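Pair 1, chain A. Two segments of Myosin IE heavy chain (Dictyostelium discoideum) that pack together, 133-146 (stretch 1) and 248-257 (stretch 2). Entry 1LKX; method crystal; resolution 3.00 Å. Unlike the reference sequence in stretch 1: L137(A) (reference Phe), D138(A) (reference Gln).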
# COMPACT_ATOMS: atom_id res chain seq x y z
N SER A 133 -8.32 -17.93 -10.95
CA SER A 133 -7.86 -17.83 -9.57
C SER A 133 -6.35 -17.89 -9.61
O SER A 133 -5.67 -17.03 -9.07
CB SER A 133 -8.40 -19.00 -8.75
OG SER A 133 -9.81 -18.92 -8.62
N LYS A 134 -5.83 -18.92 -10.29
CA LYS A 134 -4.39 -19.13 -10.43
C LYS A 134 -3.73 -17.86 -10.94
O LYS A 134 -2.62 -17.53 -10.51
CB LYS A 134 -4.13 -20.30 -11.40
CG LYS A 134 -2.68 -20.48 -11.86
CD LYS A 134 -1.72 -20.74 -10.71
CE LYS A 134 -0.29 -20.95 -11.20
NZ LYS A 134 0.70 -20.94 -10.07
N MET A 135 -4.41 -17.15 -11.83
CA MET A 135 -3.90 -15.91 -12.39
C MET A 135 -3.88 -14.78 -11.39
O MET A 135 -2.86 -14.10 -11.26
CB MET A 135 -4.73 -15.48 -13.59
CG MET A 135 -4.54 -16.35 -14.80
SD MET A 135 -5.36 -15.60 -16.19
CE MET A 135 -6.96 -16.50 -16.17
N LEU A 136 -4.98 -14.56 -10.69
CA LEU A 136 -5.02 -13.50 -9.71
C LEU A 136 -3.87 -13.71 -8.72
O LEU A 136 -3.17 -12.77 -8.36
CB LEU A 136 -6.35 -13.48 -8.96
CG LEU A 136 -7.59 -13.18 -9.79
CD1 LEU A 136 -8.86 -13.39 -8.97
CD2 LEU A 136 -7.51 -11.77 -10.31
N LEU A 137 -3.68 -14.95 -8.29
CA LEU A 137 -2.62 -15.25 -7.34
C LEU A 137 -1.21 -15.06 -7.89
O LEU A 137 -0.36 -14.47 -7.23
CB LEU A 137 -2.78 -16.67 -6.82
CG LEU A 137 -4.04 -16.92 -6.00
CD1 LEU A 137 -4.07 -18.36 -5.56
CD2 LEU A 137 -4.07 -15.99 -4.81
N ASP A 138 -0.95 -15.55 -9.10
CA ASP A 138 0.36 -15.39 -9.71
C ASP A 138 0.72 -13.93 -9.98
O ASP A 138 1.88 -13.59 -10.17
CB ASP A 138 0.43 -16.19 -11.01
CG ASP A 138 0.73 -17.65 -10.78
OD1 ASP A 138 0.41 -18.16 -9.69
OD2 ASP A 138 1.29 -18.30 -11.71
N SER A 139 -0.28 -13.05 -9.98
CA SER A 139 -0.03 -11.64 -10.21
C SER A 139 0.80 -11.05 -9.05
O SER A 139 1.58 -10.11 -9.25
CB SER A 139 -1.34 -10.87 -10.33
OG SER A 139 -1.76 -10.39 -9.07
N ASN A 140 0.63 -11.60 -7.85
CA ASN A 140 1.37 -11.12 -6.67
C ASN A 140 2.88 -11.28 -6.81
O ASN A 140 3.62 -10.29 -6.73
CB ASN A 140 0.88 -11.84 -5.41
CG ASN A 140 -0.36 -11.19 -4.82
OD1 ASN A 140 -0.32 -10.03 -4.40
ND2 ASN A 140 -1.46 -11.93 -4.79
N PRO A 141 3.37 -12.51 -7.02
CA PRO A 141 4.82 -12.73 -7.15
C PRO A 141 5.41 -11.88 -8.25
O PRO A 141 6.55 -11.43 -8.15
CB PRO A 141 4.91 -14.22 -7.50
CG PRO A 141 3.71 -14.79 -6.82
CD PRO A 141 2.64 -13.78 -7.14
N LEU A 142 4.62 -11.67 -9.29
CA LEU A 142 5.03 -10.88 -10.45
C LEU A 142 5.26 -9.42 -10.08
O LEU A 142 6.36 -8.89 -10.26
CB LEU A 142 3.94 -11.01 -11.53
CG LEU A 142 4.32 -10.94 -13.01
CD1 LEU A 142 4.39 -9.50 -13.45
CD2 LEU A 142 5.64 -11.62 -13.24
N LEU A 143 4.24 -8.75 -9.56
CA LEU A 143 4.38 -7.37 -9.15
C LEU A 143 5.38 -7.20 -8.03
O LEU A 143 6.12 -6.22 -7.99
CB LEU A 143 3.05 -6.81 -8.70
CG LEU A 143 1.98 -6.69 -9.79
CD1 LEU A 143 0.69 -6.17 -9.19
CD2 LEU A 143 2.49 -5.77 -10.90
N GLU A 144 5.40 -8.14 -7.09
CA GLU A 144 6.32 -8.06 -5.97
C GLU A 144 7.76 -7.99 -6.45
O GLU A 144 8.58 -7.28 -5.87
CB GLU A 144 6.11 -9.26 -5.05
CG GLU A 144 5.94 -8.87 -3.59
CD GLU A 144 5.02 -9.82 -2.81
OE1 GLU A 144 3.78 -9.79 -3.07
OE2 GLU A 144 5.52 -10.59 -1.94
N ALA A 145 8.07 -8.70 -7.54
CA ALA A 145 9.42 -8.71 -8.08
C ALA A 145 9.86 -7.34 -8.57
O ALA A 145 11.00 -6.94 -8.35
CB ALA A 145 9.52 -9.72 -9.20
N PHE A 146 8.96 -6.61 -9.23
CA PHE A 146 9.28 -5.28 -9.73
C PHE A 146 8.95 -4.11 -8.78
O PHE A 146 9.52 -3.03 -8.90
CB PHE A 146 8.57 -5.02 -11.07
CG PHE A 146 9.01 -5.94 -12.18
CD1 PHE A 146 8.49 -7.24 -12.27
CD2 PHE A 146 9.96 -5.52 -13.11
CE1 PHE A 146 8.92 -8.09 -13.26
CE2 PHE A 146 10.40 -6.37 -14.11
CZ PHE A 146 9.88 -7.65 -14.19
N ILE A 248 10.29 -18.66 -10.37
CA ILE A 248 8.87 -18.52 -10.04
C ILE A 248 8.22 -17.41 -10.86
O ILE A 248 7.15 -17.59 -11.43
CB ILE A 248 8.68 -18.17 -8.55
CG1 ILE A 248 9.38 -19.22 -7.68
CG2 ILE A 248 7.21 -18.08 -8.23
CD1 ILE A 248 8.88 -20.63 -7.87
N ILE A 249 8.88 -16.26 -10.88
CA ILE A 249 8.41 -15.10 -11.62
C ILE A 249 8.16 -15.44 -13.08
O ILE A 249 7.14 -15.08 -13.65
CB ILE A 249 9.45 -13.98 -11.57
CG1 ILE A 249 9.71 -13.60 -10.11
CG2 ILE A 249 8.97 -12.79 -12.37
CD1 ILE A 249 10.93 -12.75 -9.92
N VAL A 250 9.11 -16.16 -13.68
CA VAL A 250 9.00 -16.54 -15.07
C VAL A 250 7.80 -17.44 -15.30
O VAL A 250 7.15 -17.33 -16.32
CB VAL A 250 10.27 -17.26 -15.57
CG1 VAL A 250 10.17 -17.52 -17.05
CG2 VAL A 250 11.49 -16.40 -15.28
N LYS A 251 7.50 -18.32 -14.36
CA LYS A 251 6.32 -19.17 -14.50
C LYS A 251 5.11 -18.25 -14.52
O LYS A 251 4.25 -18.35 -15.39
CB LYS A 251 6.18 -20.14 -13.32
CG LYS A 251 7.00 -21.42 -13.43
CD LYS A 251 6.82 -22.27 -12.17
CE LYS A 251 7.32 -23.70 -12.36
NZ LYS A 251 8.75 -23.75 -12.74
N ALA A 252 5.07 -17.34 -13.55
CA ALA A 252 3.99 -16.36 -13.40
C ALA A 252 3.85 -15.54 -14.67
O ALA A 252 2.74 -15.25 -15.09
CB ALA A 252 4.28 -15.45 -12.23
N MET A 253 4.98 -15.18 -15.27
CA MET A 253 4.97 -14.40 -16.50
C MET A 253 4.13 -15.13 -17.55
O MET A 253 3.34 -14.51 -18.24
CB MET A 253 6.39 -14.24 -17.04
CG MET A 253 7.36 -13.58 -16.07
SD MET A 253 7.78 -11.90 -16.53
CE MET A 253 9.34 -12.12 -17.22
N GLU A 254 4.30 -16.44 -17.64
CA GLU A 254 3.58 -17.25 -18.61
C GLU A 254 2.14 -17.51 -18.22
O GLU A 254 1.26 -17.50 -19.07
CB GLU A 254 4.32 -18.57 -18.83
CG GLU A 254 5.73 -18.34 -19.35
CD GLU A 254 6.64 -19.55 -19.18
OE1 GLU A 254 6.58 -20.21 -18.12
OE2 GLU A 254 7.43 -19.83 -20.11
N THR A 255 1.90 -17.74 -16.93
CA THR A 255 0.54 -17.98 -16.45
C THR A 255 -0.30 -16.75 -16.78
O THR A 255 -1.53 -16.82 -16.88
CB THR A 255 0.53 -18.22 -14.91
OG1 THR A 255 1.19 -19.46 -14.61
CG2 THR A 255 -0.91 -18.26 -14.37
N LEU A 256 0.38 -15.61 -16.96
CA LEU A 256 -0.27 -14.35 -17.27
C LEU A 256 -0.17 -13.98 -18.75
O LEU A 256 -0.56 -12.88 -19.15
CB LEU A 256 0.33 -13.23 -16.43
CG LEU A 256 -0.05 -13.26 -14.95
CD1 LEU A 256 0.75 -12.22 -14.18
CD2 LEU A 256 -1.53 -13.02 -14.81
N GLY A 257 0.37 -14.89 -19.55
CA GLY A 257 0.48 -14.63 -20.97
C GLY A 257 1.57 -13.67 -21.40
O GLY A 257 1.31 -12.68 -22.08

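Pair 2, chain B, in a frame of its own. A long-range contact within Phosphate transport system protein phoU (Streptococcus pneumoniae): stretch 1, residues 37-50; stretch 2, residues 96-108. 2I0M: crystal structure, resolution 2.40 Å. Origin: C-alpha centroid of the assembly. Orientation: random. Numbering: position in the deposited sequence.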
# COMPACT_ATOMS: atom_id res chain seq x y z
N LYS B 37 -24.22 12.27 -2.78
CA LYS B 37 -23.86 12.71 -4.14
C LYS B 37 -23.48 14.19 -4.19
O LYS B 37 -23.84 14.91 -5.13
CB LYS B 37 -24.98 12.40 -5.14
CG LYS B 37 -24.82 11.08 -5.90
CD LYS B 37 -25.23 9.88 -5.06
CE LYS B 37 -24.41 8.66 -5.40
NZ LYS B 37 -24.72 7.53 -4.48
N ASP B 38 -22.74 14.64 -3.18
CA ASP B 38 -22.35 16.04 -3.04
C ASP B 38 -21.03 16.30 -3.77
O ASP B 38 -19.94 16.19 -3.20
CB ASP B 38 -22.24 16.38 -1.55
CG ASP B 38 -21.97 17.86 -1.29
OD1 ASP B 38 -22.16 18.27 -0.13
OD2 ASP B 38 -21.57 18.60 -2.22
N LYS B 39 -21.15 16.65 -5.05
CA LYS B 39 -20.00 16.88 -5.91
C LYS B 39 -19.14 18.07 -5.49
O LYS B 39 -17.95 18.13 -5.79
CB LYS B 39 -20.43 17.01 -7.37
CG LYS B 39 -20.97 15.71 -7.95
CD LYS B 39 -21.18 15.78 -9.46
CE LYS B 39 -21.96 14.56 -9.95
NZ LYS B 39 -21.61 14.17 -11.34
N GLU B 40 -19.75 19.00 -4.76
CA GLU B 40 -19.04 20.17 -4.25
C GLU B 40 -18.15 19.79 -3.06
O GLU B 40 -17.01 20.24 -2.97
CB GLU B 40 -20.02 21.28 -3.89
CG GLU B 40 -20.96 21.62 -5.05
CD GLU B 40 -21.70 22.92 -4.85
OE1 GLU B 40 -21.78 23.71 -5.83
OE2 GLU B 40 -22.20 23.15 -3.73
N MET B 41 -18.67 18.95 -2.16
CA MET B 41 -17.91 18.44 -1.02
C MET B 41 -16.76 17.56 -1.50
O MET B 41 -15.68 17.57 -0.90
CB MET B 41 -18.81 17.65 -0.07
CG MET B 41 -18.22 17.35 1.31
SD MET B 41 -19.24 16.12 2.17
CE MET B 41 -18.76 16.37 3.87
N ALA B 42 -16.99 16.80 -2.57
CA ALA B 42 -15.95 16.01 -3.20
C ALA B 42 -14.78 16.89 -3.63
O ALA B 42 -13.61 16.53 -3.41
CB ALA B 42 -16.49 15.21 -4.37
N GLU B 43 -15.09 18.04 -4.23
CA GLU B 43 -14.07 18.97 -4.73
C GLU B 43 -13.21 19.58 -3.64
O GLU B 43 -12.01 19.77 -3.82
CB GLU B 43 -14.72 20.11 -5.56
CG GLU B 43 -14.39 20.06 -7.04
CD GLU B 43 -14.09 21.44 -7.62
OE1 GLU B 43 -13.39 22.23 -6.95
OE2 GLU B 43 -14.52 21.74 -8.76
N LEU B 44 -13.83 19.91 -2.50
CA LEU B 44 -13.10 20.43 -1.35
C LEU B 44 -12.18 19.36 -0.75
O LEU B 44 -11.07 19.67 -0.31
CB LEU B 44 -14.06 21.01 -0.29
CG LEU B 44 -15.09 22.07 -0.72
CD1 LEU B 44 -16.13 22.34 0.37
CD2 LEU B 44 -14.46 23.40 -1.22
N ILE B 45 -12.62 18.11 -0.77
CA ILE B 45 -11.76 16.99 -0.34
C ILE B 45 -10.52 16.87 -1.23
O ILE B 45 -9.40 16.64 -0.74
CB ILE B 45 -12.50 15.64 -0.37
CG1 ILE B 45 -13.57 15.58 0.73
CG2 ILE B 45 -11.50 14.46 -0.27
CD1 ILE B 45 -14.75 14.70 0.39
N ILE B 46 -10.73 16.99 -2.53
CA ILE B 46 -9.66 16.84 -3.50
C ILE B 46 -8.62 17.94 -3.29
O ILE B 46 -7.42 17.68 -3.23
CB ILE B 46 -10.22 16.80 -4.94
CG1 ILE B 46 -11.10 15.56 -5.12
CG2 ILE B 46 -9.09 16.84 -5.98
CD1 ILE B 46 -12.04 15.65 -6.32
N ASN B 47 -9.09 19.17 -3.14
CA ASN B 47 -8.21 20.32 -2.92
C ASN B 47 -7.51 20.38 -1.55
O ASN B 47 -6.46 21.01 -1.42
CB ASN B 47 -8.96 21.61 -3.23
CG ASN B 47 -9.30 21.73 -4.72
OD1 ASN B 47 -8.48 21.41 -5.58
ND2 ASN B 47 -10.53 22.18 -5.02
N LYS B 48 -8.07 19.71 -0.54
CA LYS B 48 -7.46 19.70 0.79
C LYS B 48 -6.48 18.55 1.00
O LYS B 48 -5.81 18.50 2.04
CB LYS B 48 -8.51 19.69 1.89
CG LYS B 48 -9.11 21.07 2.17
CD LYS B 48 -9.60 21.21 3.61
CE LYS B 48 -10.81 20.34 3.90
NZ LYS B 48 -11.83 21.10 4.71
N ASP B 49 -6.37 17.65 0.03
CA ASP B 49 -5.45 16.52 0.17
C ASP B 49 -4.01 16.94 0.46
O ASP B 49 -3.33 16.30 1.25
CB ASP B 49 -5.50 15.56 -1.03
CG ASP B 49 -4.69 14.30 -0.79
OD1 ASP B 49 -5.17 13.39 -0.06
OD2 ASP B 49 -3.54 14.23 -1.29
N HIS B 50 -3.55 18.04 -0.14
CA HIS B 50 -2.17 18.51 0.06
C HIS B 50 -1.81 18.89 1.50
O HIS B 50 -0.64 18.83 1.88
CB HIS B 50 -1.82 19.67 -0.88
CG HIS B 50 -0.36 20.03 -0.86
ND1 HIS B 50 0.11 21.20 -0.32
CD2 HIS B 50 0.73 19.33 -1.26
CE1 HIS B 50 1.43 21.24 -0.42
NE2 HIS B 50 1.83 20.11 -0.98
N HIS B 96 -6.59 7.87 -1.02
CA HIS B 96 -7.64 6.94 -1.41
C HIS B 96 -9.01 7.48 -1.06
O HIS B 96 -10.01 7.13 -1.69
CB HIS B 96 -7.42 5.55 -0.78
CG HIS B 96 -6.47 4.69 -1.55
ND1 HIS B 96 -5.21 4.38 -1.10
CD2 HIS B 96 -6.58 4.12 -2.77
CE1 HIS B 96 -4.58 3.65 -2.00
NE2 HIS B 96 -5.39 3.48 -3.03
N MET B 97 -9.05 8.35 -0.06
CA MET B 97 -10.25 9.11 0.24
C MET B 97 -10.49 10.24 -0.78
O MET B 97 -11.64 10.51 -1.16
CB MET B 97 -10.24 9.58 1.70
CG MET B 97 -10.27 8.41 2.74
SD MET B 97 -11.65 7.21 2.57
CE MET B 97 -11.03 5.98 1.46
N ALA B 98 -9.42 10.90 -1.25
CA ALA B 98 -9.51 11.85 -2.37
C ALA B 98 -9.92 11.13 -3.65
O ALA B 98 -10.61 11.71 -4.49
CB ALA B 98 -8.19 12.60 -2.60
N GLY B 99 -9.47 9.88 -3.79
CA GLY B 99 -9.81 9.04 -4.94
C GLY B 99 -11.30 8.76 -5.03
O GLY B 99 -11.88 8.85 -6.10
N ILE B 100 -11.92 8.45 -3.88
CA ILE B 100 -13.38 8.27 -3.77
C ILE B 100 -14.14 9.56 -4.11
O ILE B 100 -15.18 9.54 -4.78
CB ILE B 100 -13.78 7.80 -2.35
CG1 ILE B 100 -13.27 6.38 -2.09
CG2 ILE B 100 -15.30 7.84 -2.17
CD1 ILE B 100 -13.79 5.74 -0.77
N ALA B 101 -13.60 10.69 -3.66
CA ALA B 101 -14.16 11.98 -4.00
C ALA B 101 -14.11 12.23 -5.50
O ALA B 101 -15.06 12.76 -6.05
CB ALA B 101 -13.45 13.10 -3.22
N LYS B 102 -13.02 11.82 -6.17
CA LYS B 102 -12.92 11.93 -7.63
C LYS B 102 -13.93 11.05 -8.37
O LYS B 102 -14.53 11.48 -9.35
CB LYS B 102 -11.51 11.62 -8.13
CG LYS B 102 -10.42 12.48 -7.53
CD LYS B 102 -9.09 12.20 -8.18
CE LYS B 102 -7.95 12.87 -7.43
NZ LYS B 102 -6.73 12.93 -8.27
N ALA B 103 -14.13 9.83 -7.88
CA ALA B 103 -15.13 8.93 -8.46
C ALA B 103 -16.56 9.49 -8.32
O ALA B 103 -17.40 9.22 -9.17
CB ALA B 103 -15.02 7.54 -7.83
N VAL B 104 -16.81 10.25 -7.25
CA VAL B 104 -18.11 10.89 -7.02
C VAL B 104 -18.40 11.95 -8.08
O VAL B 104 -19.55 12.19 -8.42
CB VAL B 104 -18.21 11.49 -5.58
CG1 VAL B 104 -19.42 12.43 -5.45
CG2 VAL B 104 -18.28 10.37 -4.53
N LEU B 105 -17.35 12.57 -8.62
CA LEU B 105 -17.49 13.58 -9.68
C LEU B 105 -17.81 12.94 -11.03
O LEU B 105 -18.30 13.61 -11.94
CB LEU B 105 -16.20 14.41 -9.82
CG LEU B 105 -15.61 15.17 -8.63
CD1 LEU B 105 -14.31 15.82 -9.07
CD2 LEU B 105 -16.58 16.20 -8.10
N GLN B 106 -17.52 11.65 -11.15
CA GLN B 106 -17.72 10.92 -12.38
C GLN B 106 -19.06 10.19 -12.38
O GLN B 106 -19.47 9.61 -13.40
CB GLN B 106 -16.56 9.94 -12.61
CG GLN B 106 -15.18 10.61 -12.67
CD GLN B 106 -15.03 11.55 -13.86
OE1 GLN B 106 -14.76 11.11 -14.98
NE2 GLN B 106 -15.20 12.84 -13.62
N LEU B 107 -19.74 10.22 -11.24
CA LEU B 107 -21.04 9.57 -11.11
C LEU B 107 -22.15 10.32 -11.85
O LEU B 107 -22.25 11.55 -11.78
CB LEU B 107 -21.41 9.35 -9.64
CG LEU B 107 -20.67 8.24 -8.89
CD1 LEU B 107 -21.16 8.14 -7.45
CD2 LEU B 107 -20.80 6.89 -9.59
N LYS B 108 -22.97 9.56 -12.56
CA LYS B 108 -24.13 10.10 -13.27
C LYS B 108 -25.40 9.57 -12.64
O LYS B 108 -25.48 8.40 -12.24
CB LYS B 108 -24.09 9.73 -14.76
CG LYS B 108 -22.80 10.12 -15.49
CD LYS B 108 -22.76 11.61 -15.82
CE LYS B 108 -21.59 11.95 -16.74
NZ LYS B 108 -20.27 11.77 -16.07

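The sharpest difference lies at the position where D138(A) of pair 1 matches A42(B) of pair 2. Both residues send their CA-to-CB bonds toward the other helix, yet one contact places a carboxylate there and the other a methyl group. In pair 1 the hydroxyl of T255(A) donates from OG1 to OD2 of D138(A) at 3.1 Å, so the acid is paid for across the interface. It is paid for along its own helix as well: one turn back, NZ of K134(A) forms a salt bridge to OD1 of D138(A) at 2.8 Å. D138(A) differs from the reference sequence, so this network describes the deposited chain. In pair 2 the matched couple is A42(B) and V104(B), which touch through carbon alone, CB of A42(B) to CG1 of V104(B) at 4.2 Å. The side-chain centres of T255(A) and V104(B) superpose within 0.4 Å: similar shapes, with CG2 of V104(B) where T255(A) has OG1; the valine meets A42(B) through its other methyl, CG1.

The frame around this exchange is shared. Fourteen central residues superpose with an RMSD of 0.5 Å. Both pairs are helices running in broadly opposite directions, at 129° in pair 1 and 145° in pair 2, with axes approaching to 8.7 and 8.5 Å. Such close axes go with a small residue at the crossing: A252(A) matches A101(B), and each points toward its partner helix. The CA of A252(A) lies 5.3 Å from the CA of D138(A); with alanine on both sides in pair 2, the CA atoms of A42(B) and A101(B) come to 4.5 Å, and their CB atoms to 3.9 Å.

One turn further along the first helix, L142(A) and I46(B) fill the same space. Both leave the backbone sideways and bring their ends nearer the other helix. CD2 of L142(A) reaches CG2 of I249(A) at 3.6 Å and CG of M253(A) at 3.8 Å. I46(B) is a knob among A98(B), A101(B), K102(B) and L105(B), with its CD1 3.6 Å from CD1 of L105(B). Where pair 1 uses a methionine, pair 2 uses the aliphatic stem of a lysine: CG of K102(B) sits 3.8 Å from CD1 of I46(B). The isoleucine I249(A) matches the small A98(B), while in pair 2 bulk comes from the facing helix, where CG2 of I45(B), at the position of P141(A), packs 3.9 Å from CA of A98(B).

At the other end, leucine is kept: L256(A) matches L105(B), each turning its tip inward. The matched neighbours across the gap pack alike, CB of M135(A) 4.2 Å from CD2 of L256(A) and CB of K39(B) 4.0 Å from CD2 of L105(B). In pair 2, NZ of K39(B) also donates a 2.7 Å hydrogen bond to the backbone O of L107(B). The rule is a fixed small residue and two well-placed leucine-sized side chains, and an acid can stand at the crossing, as D138(A) does with T255(A) and K134(A) as partners.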